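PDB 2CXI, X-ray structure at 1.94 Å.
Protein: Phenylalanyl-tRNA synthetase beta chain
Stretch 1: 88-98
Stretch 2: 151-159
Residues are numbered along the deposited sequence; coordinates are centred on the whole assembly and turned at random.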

ATOM      1  N   ASN A  88     -11.634   5.475   5.080  1.00 28.76           N
ATOM      2  CA  ASN A  88     -10.300   5.318   4.531  1.00 29.91           C
ATOM      3  C   ASN A  88     -10.447   4.838   3.084  1.00 27.88           C
ATOM      4  O   ASN A  88      -9.643   4.036   2.603  1.00 29.58           O
ATOM      5  CB  ASN A  88      -9.569   4.263   5.392  1.00 31.27           C
ATOM      6  CG  ASN A  88      -8.133   4.034   4.965  1.00 35.76           C
ATOM      7  OD1 ASN A  88      -7.692   2.867   4.864  1.00 40.94           O
ATOM      8  ND2 ASN A  88      -7.382   5.136   4.699  1.00 39.20           N
ATOM      9  N   VAL A  89     -11.508   5.267   2.409  1.00 24.61           N
ATOM     10  CA  VAL A  89     -11.815   4.703   1.121  1.00 21.55           C
ATOM     11  C   VAL A  89     -11.594   5.720  -0.004  1.00 19.81           C
ATOM     12  O   VAL A  89     -11.957   6.909   0.107  1.00 18.88           O
ATOM     13  CB  VAL A  89     -13.255   4.118   1.100  1.00 21.97           C
ATOM     14  CG1 VAL A  89     -13.642   3.710  -0.253  1.00 21.03           C
ATOM     15  CG2 VAL A  89     -13.356   2.909   2.045  1.00 23.77           C
ATOM     16  N   THR A  90     -10.988   5.226  -1.082  1.00 17.85           N
ATOM     17  CA  THR A  90     -10.868   5.933  -2.336  1.00 16.03           C
ATOM     18  C   THR A  90     -11.647   5.245  -3.456  1.00 15.87           C
ATOM     19  O   THR A  90     -11.633   3.998  -3.589  1.00 15.87           O
ATOM     20  CB  THR A  90      -9.375   6.002  -2.736  1.00 16.72           C
ATOM     21  OG1 THR A  90      -8.676   6.784  -1.759  1.00 17.07           O
ATOM     22  CG2 THR A  90      -9.198   6.792  -4.007  1.00 14.46           C
ATOM     23  N   VAL A  91     -12.323   6.052  -4.261  1.00 15.08           N
ATOM     24  CA  VAL A  91     -12.914   5.572  -5.519  1.00 15.04           C
ATOM     25  C   VAL A  91     -12.290   6.355  -6.675  1.00 15.03           C
ATOM     26  O   VAL A  91     -12.214   7.558  -6.614  1.00 15.97           O
ATOM     27  CB  VAL A  91     -14.469   5.746  -5.549  1.00 15.25           C
ATOM     28  CG1 VAL A  91     -15.088   5.227  -6.882  1.00 15.87           C
ATOM     29  CG2 VAL A  91     -15.069   5.093  -4.321  1.00 14.01           C
ATOM     30  N   TYR A  92     -11.867   5.648  -7.720  1.00 16.03           N
ATOM     31  CA  TYR A  92     -11.319   6.294  -8.917  1.00 16.07           C
ATOM     32  C   TYR A  92     -12.352   6.360 -10.011  1.00 17.20           C
ATOM     33  O   TYR A  92     -12.964   5.339 -10.341  1.00 16.99           O
ATOM     34  CB  TYR A  92     -10.098   5.520  -9.404  1.00 16.78           C
ATOM     35  CG  TYR A  92      -9.017   5.499  -8.355  1.00 16.87           C
ATOM     36  CD1 TYR A  92      -8.120   6.582  -8.243  1.00 18.15           C
ATOM     37  CD2 TYR A  92      -8.893   4.418  -7.453  1.00 17.26           C
ATOM     38  CE1 TYR A  92      -7.123   6.573  -7.267  1.00 18.02           C
ATOM     39  CE2 TYR A  92      -7.876   4.403  -6.480  1.00 16.44           C
ATOM     40  CZ  TYR A  92      -6.986   5.480  -6.421  1.00 16.75           C
ATOM     41  OH  TYR A  92      -5.996   5.521  -5.454  1.00 18.20           O
ATOM     42  N   VAL A  93     -12.568   7.566 -10.538  1.00 17.15           N
ATOM     43  CA  VAL A  93     -13.426   7.754 -11.726  1.00 17.23           C
ATOM     44  C   VAL A  93     -12.633   7.964 -13.022  1.00 18.06           C
ATOM     45  O   VAL A  93     -11.912   8.967 -13.175  1.00 18.69           O
ATOM     46  CB  VAL A  93     -14.458   8.906 -11.501  1.00 17.34           C
ATOM     47  CG1 VAL A  93     -15.368   9.080 -12.737  1.00 17.23           C
ATOM     48  CG2 VAL A  93     -15.260   8.610 -10.261  1.00 16.86           C
ATOM     49  N   ASP A  94     -12.779   7.001 -13.932  1.00 18.39           N
ATOM     50  CA  ASP A  94     -12.081   6.974 -15.219  1.00 20.08           C
ATOM     51  C   ASP A  94     -12.437   8.148 -16.140  1.00 21.06           C
ATOM     52  O   ASP A  94     -13.625   8.391 -16.453  1.00 20.15           O
ATOM     53  CB  ASP A  94     -12.458   5.673 -15.914  1.00 18.41           C
ATOM     54  CG  ASP A  94     -11.568   5.336 -17.072  1.00 19.79           C
ATOM     55  OD1 ASP A  94     -10.707   6.154 -17.497  1.00 16.57           O
ATOM     56  OD2 ASP A  94     -11.686   4.244 -17.624  1.00 19.25           O
ATOM     57  N   GLU A  95     -11.417   8.890 -16.584  1.00 21.95           N
ATOM     58  CA  GLU A  95     -11.650   9.999 -17.513  1.00 23.56           C
ATOM     59  C   GLU A  95     -12.229   9.524 -18.817  1.00 21.63           C
ATOM     60  O   GLU A  95     -12.910  10.277 -19.509  1.00 21.70           O
ATOM     61  CB  GLU A  95     -10.373  10.815 -17.775  1.00 24.11           C
ATOM     62  CG  GLU A  95      -9.259  10.069 -18.494  1.00 27.86           C
ATOM     63  CD  GLU A  95      -8.056  10.980 -18.774  1.00 30.08           C
ATOM     64  OE1 GLU A  95      -8.205  12.238 -18.691  1.00 38.10           O
ATOM     65  OE2 GLU A  95      -6.960  10.436 -19.063  1.00 38.53           O
ATOM     66  N   LYS A  96     -12.009   8.260 -19.138  1.00 21.47           N
ATOM     67  CA  LYS A  96     -12.524   7.680 -20.377  1.00 21.97           C
ATOM     68  C   LYS A  96     -14.045   7.546 -20.353  1.00 20.83           C
ATOM     69  O   LYS A  96     -14.670   7.279 -21.389  1.00 20.63           O
ATOM     70  CB  LYS A  96     -11.900   6.326 -20.653  1.00 22.39           C
ATOM     71  CG  LYS A  96     -10.378   6.378 -20.894  1.00 27.32           C
ATOM     72  CD  LYS A  96      -9.970   5.120 -21.677  1.00 35.48           C
ATOM     73  CE  LYS A  96      -8.483   4.776 -21.442  1.00 40.42           C
ATOM     74  NZ  LYS A  96      -7.752   5.897 -20.731  1.00 42.59           N
ATOM     75  N   LEU A  97     -14.640   7.766 -19.180  1.00 19.79           N
ATOM     76  CA  LEU A  97     -16.118   7.788 -19.064  1.00 19.38           C
ATOM     77  C   LEU A  97     -16.732   9.162 -19.415  1.00 19.25           C
ATOM     78  O   LEU A  97     -17.955   9.328 -19.376  1.00 18.89           O
ATOM     79  CB  LEU A  97     -16.533   7.326 -17.652  1.00 17.40           C
ATOM     80  CG  LEU A  97     -16.476   5.810 -17.404  1.00 17.43           C
ATOM     81  CD1 LEU A  97     -16.740   5.487 -15.941  1.00 16.55           C
ATOM     82  CD2 LEU A  97     -17.460   5.010 -18.345  1.00 18.79           C
ATOM     83  N   LYS A  98     -15.874  10.144 -19.714  1.00 21.03           N
ATOM     84  CA  LYS A  98     -16.295  11.556 -19.850  1.00 21.25           C
ATOM     85  C   LYS A  98     -17.475  11.780 -20.784  1.00 21.91           C
ATOM     86  O   LYS A  98     -18.354  12.584 -20.465  1.00 22.65           O
ATOM     87  CB  LYS A  98     -15.137  12.476 -20.234  1.00 22.53           C
ATOM     88  CG  LYS A  98     -15.480  13.995 -20.257  1.00 23.33           C
ATOM     89  CD  LYS A  98     -15.946  14.529 -18.872  1.00 27.28           C
ATOM     90  CE  LYS A  98     -16.112  16.049 -18.911  1.00 26.64           C
ATOM     91  NZ  LYS A  98     -16.824  16.627 -17.705  1.00 25.80           N
ATOM     92  N   LYS A 151     -13.947  -5.026  -1.768  1.00 19.28           N
ATOM     93  CA  LYS A 151     -12.572  -4.694  -1.398  1.00 19.81           C
ATOM     94  C   LYS A 151     -12.121  -3.413  -2.091  1.00 17.80           C
ATOM     95  O   LYS A 151     -11.823  -3.413  -3.289  1.00 17.27           O
ATOM     96  CB  LYS A 151     -11.615  -5.847  -1.705  1.00 19.78           C
ATOM     97  CG  LYS A 151     -10.199  -5.630  -1.135  1.00 23.39           C
ATOM     98  CD  LYS A 151      -9.280  -6.823  -1.537  1.00 23.42           C
ATOM     99  CE  LYS A 151      -7.953  -6.766  -0.824  1.00 27.67           C
ATOM    100  NZ  LYS A 151      -7.202  -8.097  -0.942  1.00 35.24           N
ATOM    101  N   PRO A 152     -12.027  -2.353  -1.308  1.00 16.78           N
ATOM    102  CA  PRO A 152     -11.570  -1.048  -1.795  1.00 17.19           C
ATOM    103  C   PRO A 152     -10.007  -1.096  -2.025  1.00 17.25           C
ATOM    104  O   PRO A 152      -9.346  -1.982  -1.466  1.00 17.90           O
ATOM    105  CB  PRO A 152     -11.938  -0.117  -0.653  1.00 17.37           C
ATOM    106  CG  PRO A 152     -11.777  -1.001   0.600  1.00 17.69           C
ATOM    107  CD  PRO A 152     -12.305  -2.358   0.143  1.00 17.77           C
ATOM    108  N   PRO A 153      -9.426  -0.225  -2.851  1.00 16.48           N
ATOM    109  CA  PRO A 153     -10.114   0.872  -3.558  1.00 16.00           C
ATOM    110  C   PRO A 153     -11.156   0.390  -4.571  1.00 15.59           C
ATOM    111  O   PRO A 153     -11.099  -0.776  -5.039  1.00 14.82           O
ATOM    112  CB  PRO A 153      -8.944   1.553  -4.308  1.00 15.58           C
ATOM    113  CG  PRO A 153      -7.813   1.397  -3.346  1.00 16.74           C
ATOM    114  CD  PRO A 153      -7.947  -0.055  -2.921  1.00 15.30           C
ATOM    115  N   ILE A 154     -12.078   1.291  -4.921  1.00 15.57           N
ATOM    116  CA  ILE A 154     -13.143   0.958  -5.903  1.00 15.76           C
ATOM    117  C   ILE A 154     -12.885   1.764  -7.176  1.00 15.54           C
ATOM    118  O   ILE A 154     -12.405   2.901  -7.099  1.00 16.57           O
ATOM    119  CB  ILE A 154     -14.580   1.250  -5.314  1.00 16.48           C
ATOM    120  CG1 ILE A 154     -14.776   0.552  -3.953  1.00 16.69           C
ATOM    121  CG2 ILE A 154     -15.662   0.873  -6.334  1.00 15.21           C
ATOM    122  CD1 ILE A 154     -14.660  -0.980  -3.951  1.00 18.21           C
ATOM    123  N   TYR A 155     -13.179   1.170  -8.322  1.00 15.44           N
ATOM    124  CA  TYR A 155     -12.974   1.787  -9.652  1.00 16.38           C
ATOM    125  C   TYR A 155     -14.280   1.908 -10.425  1.00 16.23           C
ATOM    126  O   TYR A 155     -14.962   0.937 -10.589  1.00 15.98           O
ATOM    127  CB  TYR A 155     -12.000   0.918 -10.463  1.00 17.61           C
ATOM    128  CG  TYR A 155     -10.667   0.824  -9.781  1.00 18.19           C
ATOM    129  CD1 TYR A 155     -10.443  -0.112  -8.780  1.00 22.55           C
ATOM    130  CD2 TYR A 155      -9.640   1.722 -10.114  1.00 21.06           C
ATOM    131  CE1 TYR A 155      -9.197  -0.182  -8.109  1.00 23.55           C
ATOM    132  CE2 TYR A 155      -8.437   1.676  -9.483  1.00 19.93           C
ATOM    133  CZ  TYR A 155      -8.209   0.728  -8.483  1.00 22.54           C
ATOM    134  OH  TYR A 155      -6.969   0.706  -7.870  1.00 24.49           O
ATOM    135  N   TYR A 156     -14.624   3.124 -10.836  1.00 16.14           N
ATOM    136  CA  TYR A 156     -15.710   3.355 -11.772  1.00 16.20           C
ATOM    137  C   TYR A 156     -15.032   3.638 -13.135  1.00 16.18           C
ATOM    138  O   TYR A 156     -14.387   4.686 -13.315  1.00 17.45           O
ATOM    139  CB  TYR A 156     -16.562   4.526 -11.259  1.00 15.14           C
ATOM    140  CG  TYR A 156     -17.647   4.959 -12.208  1.00 15.43           C
ATOM    141  CD1 TYR A 156     -18.482   4.023 -12.827  1.00 14.33           C
ATOM    142  CD2 TYR A 156     -17.872   6.322 -12.445  1.00 13.82           C
ATOM    143  CE1 TYR A 156     -19.484   4.444 -13.707  1.00 13.89           C
ATOM    144  CE2 TYR A 156     -18.886   6.743 -13.290  1.00 14.41           C
ATOM    145  CZ  TYR A 156     -19.671   5.785 -13.926  1.00 15.02           C
ATOM    146  OH  TYR A 156     -20.640   6.209 -14.799  1.00 15.41           O
ATOM    147  N   LYS A 157     -15.090   2.667 -14.032  1.00 16.66           N
ATOM    148  CA  LYS A 157     -14.244   2.673 -15.228  1.00 18.36           C
ATOM    149  C   LYS A 157     -14.959   2.429 -16.556  1.00 18.26           C
ATOM    150  O   LYS A 157     -16.062   1.879 -16.597  1.00 18.29           O
ATOM    151  CB  LYS A 157     -13.092   1.647 -15.070  1.00 18.21           C
ATOM    152  CG  LYS A 157     -13.574   0.174 -15.077  1.00 20.75           C
ATOM    153  CD  LYS A 157     -12.379  -0.748 -15.137  1.00 28.63           C
ATOM    154  CE  LYS A 157     -12.842  -2.205 -15.238  1.00 36.24           C
ATOM    155  NZ  LYS A 157     -11.875  -3.100 -16.023  1.00 40.52           N
ATOM    156  N   ALA A 158     -14.296   2.827 -17.646  1.00 17.93           N
ATOM    157  CA  ALA A 158     -14.736   2.477 -18.980  1.00 19.22           C
ATOM    158  C   ALA A 158     -14.213   1.065 -19.229  1.00 20.55           C
ATOM    159  O   ALA A 158     -13.021   0.847 -19.182  1.00 21.29           O
ATOM    160  CB  ALA A 158     -14.155   3.472 -20.011  1.00 19.15           C
ATOM    161  N   ALA A 159     -15.126   0.132 -19.454  1.00 21.09           N
ATOM    162  CA  ALA A 159     -14.813  -1.276 -19.695  1.00 22.70           C
ATOM    163  C   ALA A 159     -15.054  -1.717 -21.149  1.00 23.66           C
ATOM    164  O   ALA A 159     -16.008  -1.273 -21.812  1.00 23.24           O
ATOM    165  CB  ALA A 159     -15.648  -2.147 -18.768  1.00 20.98           C
TER
HETATM  166  O   HOH W   1     -10.627   2.167 -18.678  1.00 31.89           O

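The two stretches pair as neighbouring parallel strands: the axes of strand 89-93 and strand 154-159 approach to 4.6 Å, their N-to-C directions differ by 12°, and together the stretches bury 662 Å² of surface.

Stretch 2 enters through two prolines, which lack an amide hydrogen and so can offer the neighbouring strand no backbone donor. Their side chains make apolar contacts. Pro 152 CB lies 4.2 Å from Val 89 CG1. Pro 153, which follows a cis peptide bond, places its CB 3.7 Å from Tyr 92 CE2, near the plane of the tyrosine ring and therefore at its edge.

Regular pairing begins at Ile 154. Ile 154 N donates to Thr 90 O (3.0 Å, 169° at the hydrogen), and Ile 154 O accepts from Tyr 92 N (2.9 Å, 160°). One residue of stretch 2 thus bonds to the residues flanking Val 91. The same carbonyl also receives a CA-H...O contact, Val 91 CA to Ile 154 O at 3.1 Å. The side chains of this bridged pair share a face of the sheet, with Val 91 CG2 4.0 Å from Ile 154 CB.

Tyr 155 is bridged to Tyr 92 (CA to CA, 4.9 Å), and their side chains lie on the opposite face. The ring planes are inclined by only 20°, but the centroids are 5.2 Å apart and the rings barely overlap; contact is closest between Tyr 92 CD2 and Tyr 155 CE2, at 3.4 Å.

Tyr 156 repeats the pattern two residues on: Tyr 156 N donates to Tyr 92 O (2.8 Å, 163°) and Tyr 156 O accepts from Asp 94 N (2.9 Å, 172°), bracketing Val 93. Its side chain returns to the face of Val 91 and Ile 154. Val 93 CG1 lies 3.7 Å from Tyr 156 CD2, while Leu 97 CD1 sits 3.5 Å from the centroid of the Tyr 156 ring, 7° off the normal, a well-centred CH-pi contact.

With Ala 158 a side chain takes over the acceptor role: Ala 158 N donates to Asp 94 OD2 (3.0 Å, 168°). A water reinforces this join, donating to Asp 94 OD2 at 2.6 Å and Ala 158 O at 2.8 Å. Asp 94 OD1 accepts from Lys 96 N (3.0 Å), so the carboxylate also ties into the 3-10 turn. The small Ala 158 side chain packs there, its CB 3.7 Å from Lys 96 CB and 4.0 Å from Leu 97 CD2.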